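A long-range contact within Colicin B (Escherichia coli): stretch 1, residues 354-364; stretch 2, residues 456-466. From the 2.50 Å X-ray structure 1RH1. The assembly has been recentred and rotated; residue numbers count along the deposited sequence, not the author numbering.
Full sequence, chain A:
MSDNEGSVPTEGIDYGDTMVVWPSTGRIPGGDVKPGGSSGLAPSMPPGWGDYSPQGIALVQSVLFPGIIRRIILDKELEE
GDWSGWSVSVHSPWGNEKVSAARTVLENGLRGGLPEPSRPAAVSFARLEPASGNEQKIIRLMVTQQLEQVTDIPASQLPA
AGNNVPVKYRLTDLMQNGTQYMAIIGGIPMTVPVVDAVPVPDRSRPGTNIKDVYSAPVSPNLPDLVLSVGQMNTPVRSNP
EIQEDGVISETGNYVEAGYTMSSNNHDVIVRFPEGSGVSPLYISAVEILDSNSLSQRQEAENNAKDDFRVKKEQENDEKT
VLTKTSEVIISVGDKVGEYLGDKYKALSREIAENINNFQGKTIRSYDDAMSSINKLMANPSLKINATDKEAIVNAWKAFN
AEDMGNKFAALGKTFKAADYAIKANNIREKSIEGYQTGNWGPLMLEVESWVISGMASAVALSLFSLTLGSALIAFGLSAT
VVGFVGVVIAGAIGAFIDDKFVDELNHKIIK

Stretch 1, residues 354-364: NINNFQGKTIR
Stretch 2 456-466: ASAVALSLFSL

This is a mainly apolar contact in which a helix end, a turn and an extended segment pack against the first turns of a second helix, pinned by one weak hydrogen bond. The two stretches bury 435 Å² between them, both sides summed.

Stretch 1 enters as helix. A type II beta turn then runs from Phe358 to Lys361, closed by Lys361 N to Phe358 O at 2.8 Å. Gly360 sits at phi/psi 89/-20, where a CB would be jammed against the carbonyl O of Gln359. Thr362 (-118/134) and Ile363 (-66/161) are extended. In stretch 2, Ala456 is the N-cap, and the helix runs from Ser457 through Leu466 and beyond. In register, Gln359 CA is 5.7 Å from Ala458 CA, and Thr362 CA is 5.1 Å from Ser457 CA.

Ile355, Phe358, Ser457, Leu461 and Ser465 are buried and point toward the other stretch. Ile363 and Ala458 are buried and point sideways.

Leu461 is central. Its chi1 is off-well at -122°, with chi2 t. Leu461 CD1 lies 3.5 Å from the centroid of the Phe358 ring, 5° off the normal, a CH-pi contact over one face. Phe358 has chi1 t and chi2 85°. At the ring edge, Phe358 CE2 is 3.8 Å from Ser457 CB and Phe358 CD2 is 3.7 Å from Ala458 CA. The small methyl of Ala458 suits this close packing.

Two isoleucines also reach Leu461. Ile355 CG1 (m, t) is 4.2 Å from Leu461 CD1. Ile355 CD1 is 3.9 Å from Ser465 OG. Ser465 (m) bonds back to its own helix, Ser465 OG to Leu461 O at 2.8 Å. Ile363 CG2 (p, t) is 3.7 Å from Leu461 CG.

Ser457 (m) supplies the polar link. Ile363 N donates a weak hydrogen bond to Ser457 OG at 2.8 Å, with an N-H...OG angle of 149°. Lys361 O lies 3.3 Å from Ser457 CB.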

# COMPACT_ATOMS: atom_id res chain seq x y z
N ASN A 354 4.03 16.38 20.61
CA ASN A 354 3.04 16.89 19.69
C ASN A 354 3.51 17.08 18.25
O ASN A 354 2.74 16.89 17.31
CB ASN A 354 2.54 18.20 20.21
CG ASN A 354 1.33 17.99 21.08
OD1 ASN A 354 1.39 17.42 22.17
ND2 ASN A 354 0.19 18.45 20.57
N ILE A 355 4.77 17.46 18.07
CA ILE A 355 5.29 17.65 16.74
C ILE A 355 5.56 16.27 16.15
O ILE A 355 5.18 16.01 15.00
CB ILE A 355 6.59 18.51 16.76
CG1 ILE A 355 6.33 19.89 17.29
CG2 ILE A 355 7.12 18.66 15.35
CD1 ILE A 355 7.57 20.80 17.39
N ASN A 356 6.13 15.38 16.97
CA ASN A 356 6.50 14.07 16.49
C ASN A 356 5.32 13.22 16.08
O ASN A 356 5.48 12.19 15.44
CB ASN A 356 7.29 13.32 17.53
CG ASN A 356 8.24 12.38 16.81
OD1 ASN A 356 8.04 11.18 16.68
ND2 ASN A 356 9.31 12.95 16.27
N ASN A 357 4.11 13.66 16.42
CA ASN A 357 2.89 12.99 16.00
C ASN A 357 1.99 13.82 15.09
O ASN A 357 1.01 13.32 14.54
CB ASN A 357 2.09 12.59 17.22
CG ASN A 357 2.86 11.72 18.19
OD1 ASN A 357 2.59 11.81 19.38
ND2 ASN A 357 3.81 10.91 17.72
N PHE A 358 2.33 15.10 14.94
CA PHE A 358 1.62 16.08 14.16
C PHE A 358 1.36 15.70 12.72
O PHE A 358 0.63 16.39 12.04
CB PHE A 358 2.39 17.33 14.23
CG PHE A 358 1.56 18.53 13.91
CD1 PHE A 358 0.84 19.10 14.93
CD2 PHE A 358 1.57 19.06 12.62
CE1 PHE A 358 0.10 20.25 14.67
CE2 PHE A 358 0.84 20.19 12.36
CZ PHE A 358 0.10 20.78 13.39
N GLN A 359 1.92 14.61 12.21
CA GLN A 359 1.65 14.12 10.87
C GLN A 359 0.16 13.94 10.61
O GLN A 359 -0.62 13.34 11.37
CB GLN A 359 2.42 12.83 10.72
CG GLN A 359 2.47 12.30 9.31
CD GLN A 359 3.67 11.39 9.12
OE1 GLN A 359 4.31 10.97 10.09
NE2 GLN A 359 4.02 11.07 7.87
N GLY A 360 -0.26 14.57 9.53
CA GLY A 360 -1.65 14.55 9.14
C GLY A 360 -2.44 15.69 9.79
O GLY A 360 -3.52 16.03 9.29
N LYS A 361 -1.93 16.29 10.89
CA LYS A 361 -2.60 17.41 11.52
C LYS A 361 -2.27 18.72 10.81
O LYS A 361 -1.43 18.83 9.90
CB LYS A 361 -2.20 17.46 13.00
CG LYS A 361 -2.59 16.17 13.74
CD LYS A 361 -2.01 16.08 15.15
CE LYS A 361 -2.00 14.63 15.68
NZ LYS A 361 -0.93 14.44 16.65
N THR A 362 -3.02 19.73 11.25
CA THR A 362 -3.03 21.05 10.65
C THR A 362 -2.56 22.10 11.64
O THR A 362 -3.08 22.05 12.76
CB THR A 362 -4.49 21.28 10.19
OG1 THR A 362 -4.68 20.29 9.19
CG2 THR A 362 -4.81 22.66 9.64
N ILE A 363 -1.67 23.08 11.34
CA ILE A 363 -1.30 24.03 12.39
C ILE A 363 -2.50 24.88 12.78
O ILE A 363 -3.46 24.93 12.02
CB ILE A 363 -0.15 25.04 12.03
CG1 ILE A 363 -0.40 25.75 10.72
CG2 ILE A 363 1.17 24.29 11.95
CD1 ILE A 363 0.66 26.82 10.51
N ARG A 364 -2.48 25.51 13.96
CA ARG A 364 -3.59 26.36 14.37
C ARG A 364 -3.77 27.56 13.46
O ARG A 364 -2.92 27.87 12.63
CB ARG A 364 -3.39 26.88 15.78
CG ARG A 364 -3.59 25.84 16.88
CD ARG A 364 -4.41 26.46 18.00
NE ARG A 364 -3.70 27.57 18.58
CZ ARG A 364 -4.20 28.43 19.46
NH1 ARG A 364 -5.46 28.35 19.90
NH2 ARG A 364 -3.39 29.35 19.93
N ALA A 456 2.57 21.28 3.51
CA ALA A 456 1.94 20.43 4.51
C ALA A 456 2.12 21.03 5.91
O ALA A 456 3.26 21.36 6.22
CB ALA A 456 2.59 19.07 4.45
N SER A 457 1.10 21.22 6.76
CA SER A 457 1.27 21.82 8.09
C SER A 457 2.42 21.25 8.89
O SER A 457 3.21 22.01 9.45
CB SER A 457 0.06 21.65 8.99
OG SER A 457 -1.08 22.41 8.64
N ALA A 458 2.55 19.92 8.90
CA ALA A 458 3.65 19.27 9.58
C ALA A 458 5.01 19.74 9.07
O ALA A 458 5.83 20.13 9.90
CB ALA A 458 3.53 17.77 9.39
N VAL A 459 5.27 19.79 7.76
CA VAL A 459 6.51 20.30 7.20
C VAL A 459 6.66 21.80 7.57
O VAL A 459 7.75 22.25 7.93
CB VAL A 459 6.51 20.13 5.67
CG1 VAL A 459 7.85 20.46 5.08
CG2 VAL A 459 6.29 18.70 5.30
N ALA A 460 5.60 22.61 7.55
CA ALA A 460 5.73 24.01 7.93
C ALA A 460 6.00 24.20 9.41
O ALA A 460 6.61 25.19 9.80
CB ALA A 460 4.47 24.76 7.60
N LEU A 461 5.55 23.26 10.25
CA LEU A 461 5.85 23.31 11.67
C LEU A 461 7.32 22.99 11.90
O LEU A 461 7.97 23.64 12.71
CB LEU A 461 5.06 22.29 12.46
CG LEU A 461 4.15 22.74 13.58
CD1 LEU A 461 3.79 21.49 14.33
CD2 LEU A 461 4.78 23.75 14.53
N SER A 462 7.86 22.00 11.17
CA SER A 462 9.24 21.61 11.33
C SER A 462 10.20 22.72 10.99
O SER A 462 10.87 23.17 11.90
CB SER A 462 9.51 20.43 10.48
OG SER A 462 8.82 19.39 11.14
N LEU A 463 10.25 23.22 9.75
CA LEU A 463 11.06 24.37 9.35
C LEU A 463 11.01 25.53 10.32
O LEU A 463 12.05 26.06 10.66
CB LEU A 463 10.58 24.81 7.99
CG LEU A 463 11.14 25.98 7.26
CD1 LEU A 463 12.61 25.83 6.97
CD2 LEU A 463 10.41 26.06 5.95
N PHE A 464 9.85 25.89 10.85
CA PHE A 464 9.74 26.97 11.78
C PHE A 464 10.38 26.64 13.10
O PHE A 464 11.10 27.45 13.69
CB PHE A 464 8.30 27.28 12.01
CG PHE A 464 8.09 28.46 12.93
CD1 PHE A 464 8.44 29.74 12.52
CD2 PHE A 464 7.53 28.25 14.19
CE1 PHE A 464 8.22 30.81 13.38
CE2 PHE A 464 7.32 29.33 15.04
CZ PHE A 464 7.66 30.61 14.63
N SER A 465 10.05 25.44 13.58
CA SER A 465 10.58 24.97 14.85
C SER A 465 12.06 24.69 14.74
O SER A 465 12.79 25.10 15.63
CB SER A 465 9.86 23.72 15.27
OG SER A 465 8.48 23.98 15.40
N LEU A 466 12.53 24.03 13.69
CA LEU A 466 13.93 23.81 13.43
C LEU A 466 14.69 25.12 13.30
O LEU A 466 15.67 25.28 14.02
CB LEU A 466 14.14 23.07 12.17
CG LEU A 466 13.89 21.60 12.18
CD1 LEU A 466 14.16 21.06 10.80
CD2 LEU A 466 14.82 20.91 13.15